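PDB 6B4P: peptidylprolyl Isomerase from Naegleria fowleri, which probably catalyses the cis-trans isomerisation of peptide bonds before proline, as other FKBP-type isomerases do. Local coordinates for residues F56-S59 and L60-G63; V75-G78 and W79-V83; E95-S98 and D99-Y102. All coordinates share one frame; numbering follows the deposited sequence.

Contact 1. Residues F56-S59 and L60-G63; sequences FDSS and LDRG
Asp57 and Arg62 form a salt bridge across the turn that leads from strand 55-58 into the short helix 59-62. The strand ends in a serine N-cap that starts the helix, within an FKBP-type domain. Asp57 OD1 lies 2.7 Å from Arg62 NH1. It offers its syn lone pair and lies in the guanidinium plane. The carboxylate and guanidinium planes are turned 31° apart, and the two side chains cross at about a right angle. The arginine chain bends at chi3 (-73°). This carries the guanidinium back over the start of the helix. Ser59 CA stands over one face of the guanidinium, off-centre toward its rim, 3.5 Å from NH2. Ser58 O lies over the same face.

Ser58 is the N-cap residue. Its chi1 of 178° swings OG forward to accept from Leu60 N at 3.1 Å. The OG also has hydrogen-bond partners in Thr47 OG1 and Tyr46 O on strand 41-50, so one hydroxyl joins the helix start to the sheet. The helix itself is loosely bonded. Asp61 N reaches Ser58 O weakly, and Ser59 O weakly receives both Arg62 N and Gly63 N. Gly63 then leaves the helix with positive phi.

Tyr46 OH is hydrogen-bonded to both Asp57 OD2 and Arg62 NH2, consistent with fixing the two side chains relative to each other. Ser59 OG is hydrogen-bonded to His45 ND1 and Tyr46 N. Phe56 and Asp57 together face Gly48 in a classic beta bulge within strand 55-58, against strand 41-50. In related FKBPs the residues equivalent to Tyr46, Phe56 and Asp57 line the ligand pocket, and they probably do so here. Water 1 links the strand to the helix: it accepts from Ser58 N at 3.0 Å and donates to Asp61 OD2 at 2.9 Å, while Lys55 NZ forms a salt bridge with the same OD2.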
# COMPACT_ATOMS: atom_id res chain seq x y z
N PHE A 56 8.05 -9.28 5.42
CA PHE A 56 9.37 -8.72 5.16
C PHE A 56 9.59 -7.35 5.78
O PHE A 56 10.75 -6.96 5.94
CB PHE A 56 9.67 -8.67 3.65
CG PHE A 56 8.72 -7.82 2.85
CD1 PHE A 56 8.94 -6.46 2.70
CD2 PHE A 56 7.63 -8.40 2.21
CE1 PHE A 56 8.08 -5.69 1.95
CE2 PHE A 56 6.76 -7.63 1.45
CZ PHE A 56 6.97 -6.27 1.33
N ASP A 57 8.54 -6.64 6.18
CA ASP A 57 8.71 -5.27 6.67
C ASP A 57 7.42 -4.82 7.33
O ASP A 57 6.33 -5.20 6.89
CB ASP A 57 9.10 -4.33 5.53
CG ASP A 57 9.34 -2.91 5.98
OD1 ASP A 57 9.70 -2.69 7.15
OD2 ASP A 57 9.17 -2.00 5.13
N SER A 58 7.54 -4.00 8.38
CA SER A 58 6.36 -3.37 8.96
C SER A 58 6.76 -2.11 9.70
O SER A 58 7.70 -2.12 10.50
CB SER A 58 5.63 -4.32 9.91
OG SER A 58 4.52 -3.67 10.51
N SER A 59 6.03 -1.02 9.45
CA SER A 59 6.24 0.20 10.21
C SER A 59 5.77 0.05 11.64
O SER A 59 6.20 0.82 12.50
CB SER A 59 5.51 1.36 9.55
OG SER A 59 4.12 1.11 9.50
N LEU A 60 4.88 -0.91 11.91
CA LEU A 60 4.43 -1.13 13.28
C LEU A 60 5.54 -1.71 14.14
O LEU A 60 5.55 -1.48 15.35
CB LEU A 60 3.20 -2.04 13.28
CG LEU A 60 1.93 -1.43 12.69
CD1 LEU A 60 0.82 -2.45 12.63
CD2 LEU A 60 1.49 -0.20 13.48
N ASP A 61 6.46 -2.46 13.55
CA ASP A 61 7.60 -2.95 14.32
C ASP A 61 8.46 -1.80 14.81
O ASP A 61 9.06 -1.89 15.89
CB ASP A 61 8.45 -3.92 13.48
CG ASP A 61 7.69 -5.16 13.07
OD1 ASP A 61 6.67 -5.48 13.71
OD2 ASP A 61 8.12 -5.81 12.10
N ARG A 62 8.54 -0.73 14.03
CA ARG A 62 9.30 0.46 14.39
C ARG A 62 8.47 1.48 15.16
O ARG A 62 9.05 2.35 15.82
CB ARG A 62 9.87 1.12 13.13
CG ARG A 62 10.54 0.15 12.18
CD ARG A 62 11.20 0.86 11.01
NE ARG A 62 10.23 1.39 10.05
CZ ARG A 62 9.74 0.69 9.03
NH1 ARG A 62 10.12 -0.57 8.84
NH2 ARG A 62 8.87 1.26 8.19
N GLY A 63 7.15 1.39 15.08
CA GLY A 63 6.28 2.32 15.76
C GLY A 63 6.20 3.69 15.14
O GLY A 63 5.54 4.57 15.70
O HOH W 1 9.90 -4.72 10.04

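Contact 2. Residues V75-G78 and W79-V83; sequences VIRG and WDLGV
Trp79 packs back onto Val75 and Ile76, the residues just before its helix. Its CB sits 3.7 Å from Val75 CG2 and close to the carbonyl oxygen of Ile76. Chi1 of -85° places CG beside the backbone N, which turns the indole toward Ile76. CG then meets Ile76 CG1. The five-membered ring continues along this chain: CD1 lies 3.7 Å from Ile76 CD1, and NE1 is near the same methyl at 4.1 Å. On the six-membered ring, CE3 comes within 4.2 Å of Val75 CG1. Phe119 and Tyr46 make edge-to-face contacts with the indole. In FKBP domains the tryptophan at this place forms the floor of the ligand pocket, and Trp79 is consistent with that role.

Ile76 is the N-cap residue of helix 77-84. Its O accepts Asp80 N at 3.2 Å in the carbonyl plane, and Trp79 N more weakly. One residue further on, Leu81 N donates to Arg77 O at 2.9 Å in a nearly straight bond (175°). The Asp80 carboxylate turns back to the preceding loop. OD1 is hydrogen-bonded to Gly71 N and OD2 to Gly73 N, and water 2 donates to both Asp80 OD2 and Val75 O.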
# COMPACT_ATOMS: atom_id res chain seq x y z
N VAL A 75 7.16 6.26 -4.33
CA VAL A 75 6.91 4.94 -3.79
C VAL A 75 6.47 4.06 -4.95
O VAL A 75 6.28 4.54 -6.07
CB VAL A 75 5.85 4.94 -2.68
CG1 VAL A 75 6.34 5.71 -1.45
CG2 VAL A 75 4.54 5.53 -3.21
N ILE A 76 6.28 2.77 -4.67
CA ILE A 76 5.85 1.88 -5.74
C ILE A 76 4.48 2.30 -6.25
O ILE A 76 3.66 2.88 -5.53
CB ILE A 76 5.84 0.41 -5.28
CG1 ILE A 76 4.96 0.20 -4.05
CG2 ILE A 76 7.28 -0.07 -5.04
CD1 ILE A 76 4.85 -1.26 -3.62
N ARG A 77 4.23 2.00 -7.54
CA ARG A 77 3.00 2.44 -8.18
C ARG A 77 1.77 1.93 -7.45
O ARG A 77 0.76 2.64 -7.34
CB ARG A 77 2.99 1.99 -9.64
CG ARG A 77 1.82 2.52 -10.44
CD ARG A 77 2.10 2.43 -11.92
NE ARG A 77 2.30 1.05 -12.37
CZ ARG A 77 1.40 0.36 -13.07
NH1 ARG A 77 0.25 0.93 -13.41
NH2 ARG A 77 1.66 -0.89 -13.44
N GLY A 78 1.82 0.69 -6.95
CA GLY A 78 0.68 0.16 -6.23
C GLY A 78 0.34 0.94 -4.97
O GLY A 78 -0.82 0.97 -4.56
N TRP A 79 1.34 1.57 -4.35
CA TRP A 79 1.06 2.43 -3.21
C TRP A 79 0.48 3.78 -3.64
O TRP A 79 -0.46 4.27 -3.01
CB TRP A 79 2.32 2.66 -2.38
CG TRP A 79 2.61 1.61 -1.36
CD1 TRP A 79 2.26 0.28 -1.39
CD2 TRP A 79 3.31 1.81 -0.14
NE1 TRP A 79 2.72 -0.35 -0.25
CE2 TRP A 79 3.37 0.57 0.53
CE3 TRP A 79 3.91 2.93 0.46
CZ2 TRP A 79 4.00 0.42 1.76
CZ3 TRP A 79 4.54 2.78 1.67
CH2 TRP A 79 4.58 1.53 2.32
N ASP A 80 1.03 4.40 -4.69
CA ASP A 80 0.44 5.65 -5.16
C ASP A 80 -1.02 5.43 -5.57
O ASP A 80 -1.91 6.18 -5.17
CB ASP A 80 1.24 6.20 -6.34
CG ASP A 80 2.22 7.31 -5.95
OD1 ASP A 80 2.17 7.83 -4.81
OD2 ASP A 80 3.06 7.65 -6.80
N LEU A 81 -1.29 4.37 -6.34
CA LEU A 81 -2.66 4.12 -6.76
C LEU A 81 -3.51 3.63 -5.59
O LEU A 81 -4.67 4.02 -5.44
CB LEU A 81 -2.70 3.08 -7.88
CG LEU A 81 -2.12 3.46 -9.23
CD1 LEU A 81 -2.15 2.27 -10.17
CD2 LEU A 81 -2.90 4.64 -9.81
N GLY A 82 -2.93 2.77 -4.75
CA GLY A 82 -3.72 2.17 -3.68
C GLY A 82 -4.09 3.17 -2.61
O GLY A 82 -5.24 3.21 -2.16
N VAL A 83 -3.13 3.99 -2.17
CA VAL A 83 -3.44 4.96 -1.13
C VAL A 83 -4.38 6.05 -1.65
O VAL A 83 -5.26 6.51 -0.91
CB VAL A 83 -2.13 5.55 -0.55
CG1 VAL A 83 -2.43 6.63 0.47
CG2 VAL A 83 -1.31 4.43 0.10
O HOH W 2 4.50 5.43 -7.91

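Contact 3. Residues E95-S98 and D99-Y102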
# COMPACT_ATOMS: atom_id res chain seq x y z
N GLU A 95 -3.23 -6.62 -2.70
CA GLU A 95 -2.38 -7.49 -3.51
C GLU A 95 -1.75 -6.64 -4.60
O GLU A 95 -2.46 -6.03 -5.41
CB GLU A 95 -3.19 -8.62 -4.12
CG GLU A 95 -2.33 -9.58 -4.91
CD GLU A 95 -3.03 -10.89 -5.20
OE1 GLU A 95 -3.46 -11.57 -4.24
OE2 GLU A 95 -3.18 -11.22 -6.39
N ILE A 96 -0.42 -6.60 -4.63
CA ILE A 96 0.32 -5.71 -5.51
C ILE A 96 1.22 -6.55 -6.41
O ILE A 96 2.31 -6.96 -6.00
CB ILE A 96 1.13 -4.69 -4.71
CG1 ILE A 96 0.20 -3.91 -3.77
CG2 ILE A 96 1.83 -3.71 -5.65
CD1 ILE A 96 0.83 -2.67 -3.14
N PRO A 97 0.81 -6.81 -7.65
CA PRO A 97 1.68 -7.53 -8.59
C PRO A 97 3.02 -6.84 -8.77
O PRO A 97 3.18 -5.64 -8.53
CB PRO A 97 0.87 -7.53 -9.90
CG PRO A 97 -0.57 -7.31 -9.46
CD PRO A 97 -0.47 -6.41 -8.27
N SER A 98 4.00 -7.63 -9.21
CA SER A 98 5.36 -7.13 -9.35
C SER A 98 5.43 -5.94 -10.30
O SER A 98 6.23 -5.02 -10.07
CB SER A 98 6.30 -8.25 -9.81
OG SER A 98 5.95 -8.72 -11.10
N ASP A 99 4.58 -5.91 -11.33
CA ASP A 99 4.63 -4.77 -12.23
C ASP A 99 4.00 -3.52 -11.62
O ASP A 99 4.03 -2.46 -12.26
CB ASP A 99 3.98 -5.10 -13.58
CG ASP A 99 2.56 -5.63 -13.46
OD1 ASP A 99 2.25 -6.34 -12.49
OD2 ASP A 99 1.76 -5.38 -14.38
N TYR A 100 3.44 -3.61 -10.41
CA TYR A 100 3.03 -2.45 -9.63
C TYR A 100 3.95 -2.24 -8.44
O TYR A 100 3.68 -1.39 -7.59
CB TYR A 100 1.57 -2.59 -9.15
CG TYR A 100 0.55 -2.53 -10.26
CD1 TYR A 100 -0.10 -1.34 -10.57
CD2 TYR A 100 0.25 -3.66 -11.02
CE1 TYR A 100 -1.04 -1.29 -11.60
CE2 TYR A 100 -0.68 -3.61 -12.03
CZ TYR A 100 -1.31 -2.43 -12.32
OH TYR A 100 -2.24 -2.39 -13.34
N ALA A 101 5.03 -3.03 -8.35
CA ALA A 101 5.95 -2.93 -7.22
C ALA A 101 7.37 -2.77 -7.75
O ALA A 101 7.66 -1.77 -8.41
CB ALA A 101 5.82 -4.16 -6.31
N TYR A 102 8.25 -3.74 -7.50
CA TYR A 102 9.65 -3.60 -7.90
C TYR A 102 9.98 -4.37 -9.17
O TYR A 102 11.15 -4.43 -9.56
CB TYR A 102 10.57 -4.02 -6.75
CG TYR A 102 10.39 -3.12 -5.55
CD1 TYR A 102 9.67 -3.56 -4.43
CD2 TYR A 102 10.91 -1.83 -5.53
CE1 TYR A 102 9.49 -2.73 -3.33
CE2 TYR A 102 10.74 -1.01 -4.43
CZ TYR A 102 10.02 -1.46 -3.33
OH TYR A 102 9.84 -0.64 -2.25
O HOH W 3 3.45 -9.28 -12.65
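Pro97 and Tyr100 meet by both backbone and side chain. Two successive backbone hydrogen bonds make the turn: Tyr100 N donates to Pro97 O at 2.8 Å, and Ala101 N donates to Ser98 O at 2.9 Å. The spacing of three residues from acceptor to donor is that of a short 3-10 turn. In each bond the donor stands well above the carbonyl plane, by 51° and 69°.

Apolar contacts flank this turn. The proline ring and the tyrosine lie side by side and point the same way, with Pro97 CD 4.0 Å from Tyr100 CD2. Ile96 CG2 touches Tyr100 CB at 3.7 Å and lies 4.1 Å from Ala101 CB. The turn follows strand 91-96 and begins the long connection to strand 117-126, a loop that borders the ligand pocket in related FKBPs. Ile96 also packs on Phe119 of strand 117-126.

Polar contacts lie round the start of the turn. Water 3 is hydrogen-bonded to Ser98 OG at 3.0 Å and donates to Asp99 OD1 at 3.2 Å. Ser98 OG is also hydrogen-bonded to Asn114 OD1, and Asp99 OD2 forms a salt bridge with Arg21.

Contacts 2 and 3 touch, with centres 9 Å apart. Gly78 N and Tyr100 O, 2.9 Å apart, probably form a hydrogen bond. In one of two conformers, Arg77 NH2 probably forms another with Asp99 O at 3.1 Å and its guanidinium makes a cation-pi contact with Tyr100, so both are less certain. Ile76 CG2 packs on Tyr102 CZ at 3.5 Å. Contact 1 is about 6 Å from each by nearest atoms, its centre 18 Å from that of contact 2 and 20 Å from that of contact 3. Tyr46 joins contacts 1 and 2: its OH is hydrogen-bonded to Asp57 and Arg62, its ring edge-to-face with Trp79. As in other FKBPs, Phe56, Asp57, Val75, Ile76, Trp79 and Tyr102 probably line one pocket.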